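Local coordinates for protein halorhodopsin (Halobacterium salinarum, PDB 2JAF) that probably works as a light-driven chloride pump of the membrane, using a bound retinal as its chromophore, at residues H95-Y109 against V218-S231. The protein carries 2 engineered substitutions. Residues are numbered along the deposited sequence; the frame is centred on the assembly and turned at random.
Sequences HALAGEMVRSQWGRY and VEGLALVQSVGATS. Engineered in segment 218-231: Ala-229 (natural residue Val). With BOG (octyl beta-D-glucopyranoside), chain F; PLM (palmitic acid), chain E.
Glu-219 binds Ser-104 and Tyr-109 in a buried, largely polar contact at one end of the seven-helix microbial rhodopsin bundle, where the antiparallel hairpin of strands 87-90 and 101-104, running on into helix 106-127, packs against the loop between helices 193-216 and 227-255. The carboxylate is gripped at both oxygens: Tyr-109 OH donates a very short bond to Glu-219 OE2 (2.5 Å), while Ser-104 OG meets Glu-219 OE1 at 2.9 Å from above the carboxylate plane. Apolar packing lies farther along, with Leu-97 CD1 pressed tightly on Val-218 CG2 (3.5 Å) and Val-102 CG1 touching the same methyl. His-95, its CG swung opposite the backbone N (chi1 -174°), presents its ring edge to the loop, giving a weak bond from NE2 to Val-218 O (3.0 Å); an octyl glucoside hydroxyl, O3, sits over one ring face. Trp-106 points elsewhere, one indole face against the palmitic acid chain, 3.5 Å from NE1 to its C2; replacing the indole with the methyl of an alanine is likely to leave C2 to C7 without their flat support. At the start of helix 227-255, Ser-231 OG, also bonded to Ser-32, accepts from Gln-105 NE2 and Arg-108 NH2. Gln-105 OE1 helps hold the guanidinium, which Tyr-77 and Ser-235 also bind, taking an almost straight bond from Arg-108 NE (2.8 Å, 179°).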
# COMPACT_ATOMS: atom_id res chain seq x y z
N HIS A 95 31.85 7.56 -0.78
CA HIS A 95 31.27 7.42 -2.11
C HIS A 95 32.19 8.09 -3.12
O HIS A 95 32.88 9.06 -2.78
CB HIS A 95 29.88 8.07 -2.15
CG HIS A 95 29.14 7.85 -3.44
ND1 HIS A 95 29.46 8.51 -4.60
CD2 HIS A 95 28.08 7.05 -3.73
CE1 HIS A 95 28.63 8.12 -5.56
NE2 HIS A 95 27.79 7.24 -5.06
N ALA A 96 32.22 7.58 -4.34
CA ALA A 96 33.08 8.14 -5.38
C ALA A 96 32.82 9.63 -5.59
O ALA A 96 33.72 10.37 -5.98
CB ALA A 96 32.87 7.38 -6.70
N LEU A 97 31.59 10.06 -5.34
CA LEU A 97 31.21 11.46 -5.51
C LEU A 97 30.83 12.10 -4.18
O LEU A 97 29.96 12.97 -4.13
CB LEU A 97 30.04 11.56 -6.49
CG LEU A 97 30.29 10.88 -7.84
CD1 LEU A 97 29.02 10.84 -8.67
CD2 LEU A 97 31.40 11.61 -8.57
N ALA A 98 31.46 11.65 -3.10
CA ALA A 98 31.17 12.18 -1.77
C ALA A 98 31.28 13.69 -1.77
O ALA A 98 32.23 14.24 -2.32
CB ALA A 98 32.13 11.58 -0.75
N GLY A 99 30.32 14.36 -1.14
CA GLY A 99 30.36 15.81 -1.07
C GLY A 99 29.79 16.50 -2.29
O GLY A 99 29.85 17.72 -2.40
N GLU A 100 29.25 15.71 -3.21
CA GLU A 100 28.66 16.25 -4.42
C GLU A 100 27.18 15.90 -4.45
O GLU A 100 26.75 14.92 -3.83
CB GLU A 100 29.33 15.66 -5.66
CG GLU A 100 30.78 16.08 -5.86
CD GLU A 100 31.38 15.47 -7.11
OE1 GLU A 100 30.71 15.51 -8.17
OE2 GLU A 100 32.52 14.96 -7.05
N MET A 101 26.40 16.70 -5.17
CA MET A 101 24.96 16.45 -5.30
C MET A 101 24.74 15.68 -6.59
O MET A 101 25.25 16.07 -7.65
CB MET A 101 24.20 17.78 -5.39
CG MET A 101 24.39 18.68 -4.20
SD MET A 101 23.79 17.93 -2.70
CE MET A 101 22.08 18.39 -2.76
N VAL A 102 23.99 14.59 -6.52
CA VAL A 102 23.72 13.80 -7.71
C VAL A 102 22.22 13.73 -7.95
O VAL A 102 21.42 13.76 -7.02
CB VAL A 102 24.29 12.36 -7.59
CG1 VAL A 102 25.78 12.41 -7.32
CG2 VAL A 102 23.56 11.60 -6.50
N ARG A 103 21.85 13.64 -9.22
CA ARG A 103 20.44 13.56 -9.61
C ARG A 103 19.91 12.15 -9.37
O ARG A 103 20.41 11.18 -9.94
CB ARG A 103 20.32 13.94 -11.10
CG ARG A 103 18.92 13.86 -11.67
CD ARG A 103 18.94 14.19 -13.16
NE ARG A 103 19.17 15.62 -13.39
CZ ARG A 103 18.19 16.50 -13.59
NH1 ARG A 103 16.93 16.10 -13.60
NH2 ARG A 103 18.49 17.77 -13.79
N SER A 104 18.88 12.05 -8.52
CA SER A 104 18.28 10.77 -8.19
C SER A 104 16.86 10.65 -8.74
O SER A 104 15.97 11.39 -8.34
CB SER A 104 18.24 10.57 -6.67
OG SER A 104 17.54 9.39 -6.33
N GLN A 105 16.66 9.72 -9.67
CA GLN A 105 15.34 9.50 -10.26
C GLN A 105 14.60 8.57 -9.31
O GLN A 105 14.26 7.44 -9.66
CB GLN A 105 15.47 8.84 -11.64
CG GLN A 105 16.30 9.65 -12.64
CD GLN A 105 16.32 9.02 -14.03
OE1 GLN A 105 16.54 7.81 -14.18
NE2 GLN A 105 16.12 9.83 -15.06
N TRP A 106 14.35 9.05 -8.09
CA TRP A 106 13.69 8.24 -7.08
C TRP A 106 12.25 7.86 -7.42
O TRP A 106 11.69 6.94 -6.81
CB TRP A 106 13.74 8.93 -5.71
CG TRP A 106 13.07 10.26 -5.61
CD1 TRP A 106 13.67 11.49 -5.70
CD2 TRP A 106 11.69 10.50 -5.32
NE1 TRP A 106 12.74 12.48 -5.48
CE2 TRP A 106 11.52 11.90 -5.25
CE3 TRP A 106 10.58 9.68 -5.13
CZ2 TRP A 106 10.28 12.49 -4.99
CZ3 TRP A 106 9.35 10.26 -4.86
CH2 TRP A 106 9.21 11.66 -4.79
N GLY A 107 11.66 8.55 -8.39
CA GLY A 107 10.31 8.20 -8.78
C GLY A 107 10.28 6.82 -9.41
O GLY A 107 9.25 6.15 -9.41
N ARG A 108 11.41 6.38 -9.96
CA ARG A 108 11.43 5.04 -10.55
C ARG A 108 11.21 4.02 -9.44
O ARG A 108 10.34 3.14 -9.55
CB ARG A 108 12.78 4.75 -11.22
CG ARG A 108 13.03 5.45 -12.54
CD ARG A 108 14.35 4.95 -13.14
NE ARG A 108 14.74 5.63 -14.38
CZ ARG A 108 14.29 5.31 -15.59
NH1 ARG A 108 13.43 4.30 -15.76
NH2 ARG A 108 14.73 5.97 -16.65
N TYR A 109 11.98 4.15 -8.37
CA TYR A 109 11.91 3.22 -7.26
C TYR A 109 10.53 3.22 -6.63
O TYR A 109 9.99 2.16 -6.29
CB TYR A 109 13.00 3.58 -6.23
CG TYR A 109 14.31 3.99 -6.88
CD1 TYR A 109 14.77 3.35 -8.04
CD2 TYR A 109 15.09 5.03 -6.36
CE1 TYR A 109 15.95 3.74 -8.67
CE2 TYR A 109 16.27 5.43 -6.99
CZ TYR A 109 16.70 4.78 -8.14
OH TYR A 109 17.86 5.18 -8.77
N VAL A 218 25.68 5.90 -10.93
CA VAL A 218 26.02 6.99 -10.02
C VAL A 218 25.59 6.88 -8.56
O VAL A 218 26.29 7.36 -7.67
CB VAL A 218 25.51 8.34 -10.60
CG1 VAL A 218 23.99 8.33 -10.68
CG2 VAL A 218 26.00 9.49 -9.73
N GLU A 219 24.45 6.25 -8.30
CA GLU A 219 23.98 6.13 -6.92
C GLU A 219 24.64 4.97 -6.18
O GLU A 219 24.62 4.91 -4.94
CB GLU A 219 22.45 6.00 -6.90
CG GLU A 219 21.78 7.23 -7.52
CD GLU A 219 20.26 7.14 -7.55
OE1 GLU A 219 19.61 7.41 -6.53
OE2 GLU A 219 19.73 6.80 -8.63
N GLY A 220 25.25 4.07 -6.94
CA GLY A 220 25.94 2.93 -6.35
C GLY A 220 27.44 3.15 -6.30
O GLY A 220 27.92 4.05 -5.61
N LEU A 221 28.19 2.33 -7.04
CA LEU A 221 29.64 2.44 -7.07
C LEU A 221 30.12 3.59 -7.94
O LEU A 221 31.28 4.00 -7.87
CB LEU A 221 30.26 1.13 -7.59
CG LEU A 221 30.02 -0.14 -6.77
CD1 LEU A 221 30.54 -1.35 -7.54
CD2 LEU A 221 30.71 -0.03 -5.41
N ALA A 222 29.22 4.10 -8.78
CA ALA A 222 29.54 5.19 -9.70
C ALA A 222 30.67 4.83 -10.66
O ALA A 222 31.57 5.63 -10.92
CB ALA A 222 29.89 6.46 -8.90
N LEU A 223 30.64 3.60 -11.19
CA LEU A 223 31.64 3.19 -12.17
C LEU A 223 31.27 3.96 -13.44
O LEU A 223 32.12 4.30 -14.26
CB LEU A 223 31.57 1.68 -12.41
CG LEU A 223 31.71 0.80 -11.16
CD1 LEU A 223 31.84 -0.66 -11.57
CD2 LEU A 223 32.91 1.23 -10.35
N VAL A 224 29.97 4.22 -13.58
CA VAL A 224 29.43 5.01 -14.67
C VAL A 224 28.86 6.23 -13.95
O VAL A 224 27.90 6.11 -13.18
CB VAL A 224 28.28 4.29 -15.42
CG1 VAL A 224 27.50 5.30 -16.25
CG2 VAL A 224 28.84 3.21 -16.34
N GLN A 225 29.44 7.40 -14.18
CA GLN A 225 28.98 8.60 -13.50
C GLN A 225 27.96 9.44 -14.26
O GLN A 225 27.52 10.48 -13.77
CB GLN A 225 30.19 9.47 -13.13
CG GLN A 225 30.99 8.89 -11.98
CD GLN A 225 32.23 9.68 -11.65
OE1 GLN A 225 32.31 10.87 -11.95
NE2 GLN A 225 33.20 9.04 -11.01
N SER A 226 27.56 8.98 -15.44
CA SER A 226 26.59 9.70 -16.25
C SER A 226 25.15 9.35 -15.87
O SER A 226 24.73 8.20 -16.00
CB SER A 226 26.81 9.39 -17.74
OG SER A 226 25.71 9.82 -18.53
N VAL A 227 24.40 10.34 -15.40
CA VAL A 227 23.01 10.13 -15.02
C VAL A 227 22.20 9.81 -16.27
O VAL A 227 21.25 9.02 -16.23
CB VAL A 227 22.43 11.39 -14.31
CG1 VAL A 227 22.46 12.59 -15.25
CG2 VAL A 227 21.01 11.10 -13.83
N GLY A 228 22.59 10.41 -17.39
CA GLY A 228 21.89 10.13 -18.63
C GLY A 228 22.05 8.67 -19.04
O GLY A 228 21.10 8.05 -19.53
N ALA A 229 23.24 8.12 -18.83
CA ALA A 229 23.51 6.73 -19.18
C ALA A 229 22.76 5.77 -18.25
O ALA A 229 22.18 4.79 -18.71
CB ALA A 229 25.01 6.46 -19.12
N THR A 230 22.79 6.06 -16.96
CA THR A 230 22.10 5.21 -15.98
C THR A 230 20.60 5.21 -16.30
O THR A 230 19.94 4.17 -16.24
CB THR A 230 22.31 5.74 -14.54
OG1 THR A 230 23.71 5.76 -14.24
CG2 THR A 230 21.60 4.85 -13.54
N SER A 231 20.07 6.38 -16.65
CA SER A 231 18.66 6.48 -16.98
C SER A 231 18.31 5.61 -18.20
O SER A 231 17.31 4.89 -18.18
CB SER A 231 18.29 7.94 -17.25
OG SER A 231 16.88 8.08 -17.39
C1 BOG F . 31.63 1.65 -2.41
O1 BOG F . 30.91 1.07 -1.32
C2 BOG F . 30.96 2.99 -2.86
O2 BOG F . 29.60 2.75 -3.24
C3 BOG F . 31.77 3.60 -4.04
O3 BOG F . 31.18 4.82 -4.48
C4 BOG F . 33.23 3.84 -3.57
O4 BOG F . 34.02 4.41 -4.63
C5 BOG F . 33.87 2.49 -3.10
O5 BOG F . 33.05 1.91 -2.03
C6 BOG F . 35.31 2.71 -2.60
O6 BOG F . 35.34 3.33 -1.31
C1' BOG F . 31.48 -0.16 -0.88
C2' BOG F . 30.44 -0.97 -0.14
C3' BOG F . 29.98 -2.09 -1.04
C4' BOG F . 28.93 -2.96 -0.38
C5' BOG F . 28.49 -4.08 -1.32
C6' BOG F . 27.21 -4.73 -0.82
C7' BOG F . 26.76 -5.83 -1.73
C8' BOG F . 25.48 -6.45 -1.20
C1 PLM E . 13.43 13.99 -1.81
O1 PLM E . 13.21 14.90 -2.63
O2 PLM E . 14.23 14.12 -0.85
C2 PLM E . 12.68 12.67 -1.99
C3 PLM E . 11.59 12.30 -0.99
C4 PLM E . 10.99 10.97 -1.44
C5 PLM E . 9.87 10.43 -0.57
C6 PLM E . 8.52 11.01 -0.91
C7 PLM E . 7.53 9.96 -1.40
C8 PLM E . 6.18 10.58 -1.72
C9 PLM E . 5.21 9.51 -2.18
CA PLM E . 3.84 10.08 -2.51
CB PLM E . 2.69 9.12 -2.78
CC PLM E . 2.32 8.19 -1.64
CD PLM E . 1.13 7.33 -2.03
CE PLM E . 0.75 6.39 -0.89
CF PLM E . 0.41 5.03 -1.49
CG PLM E . 0.03 4.02 -0.42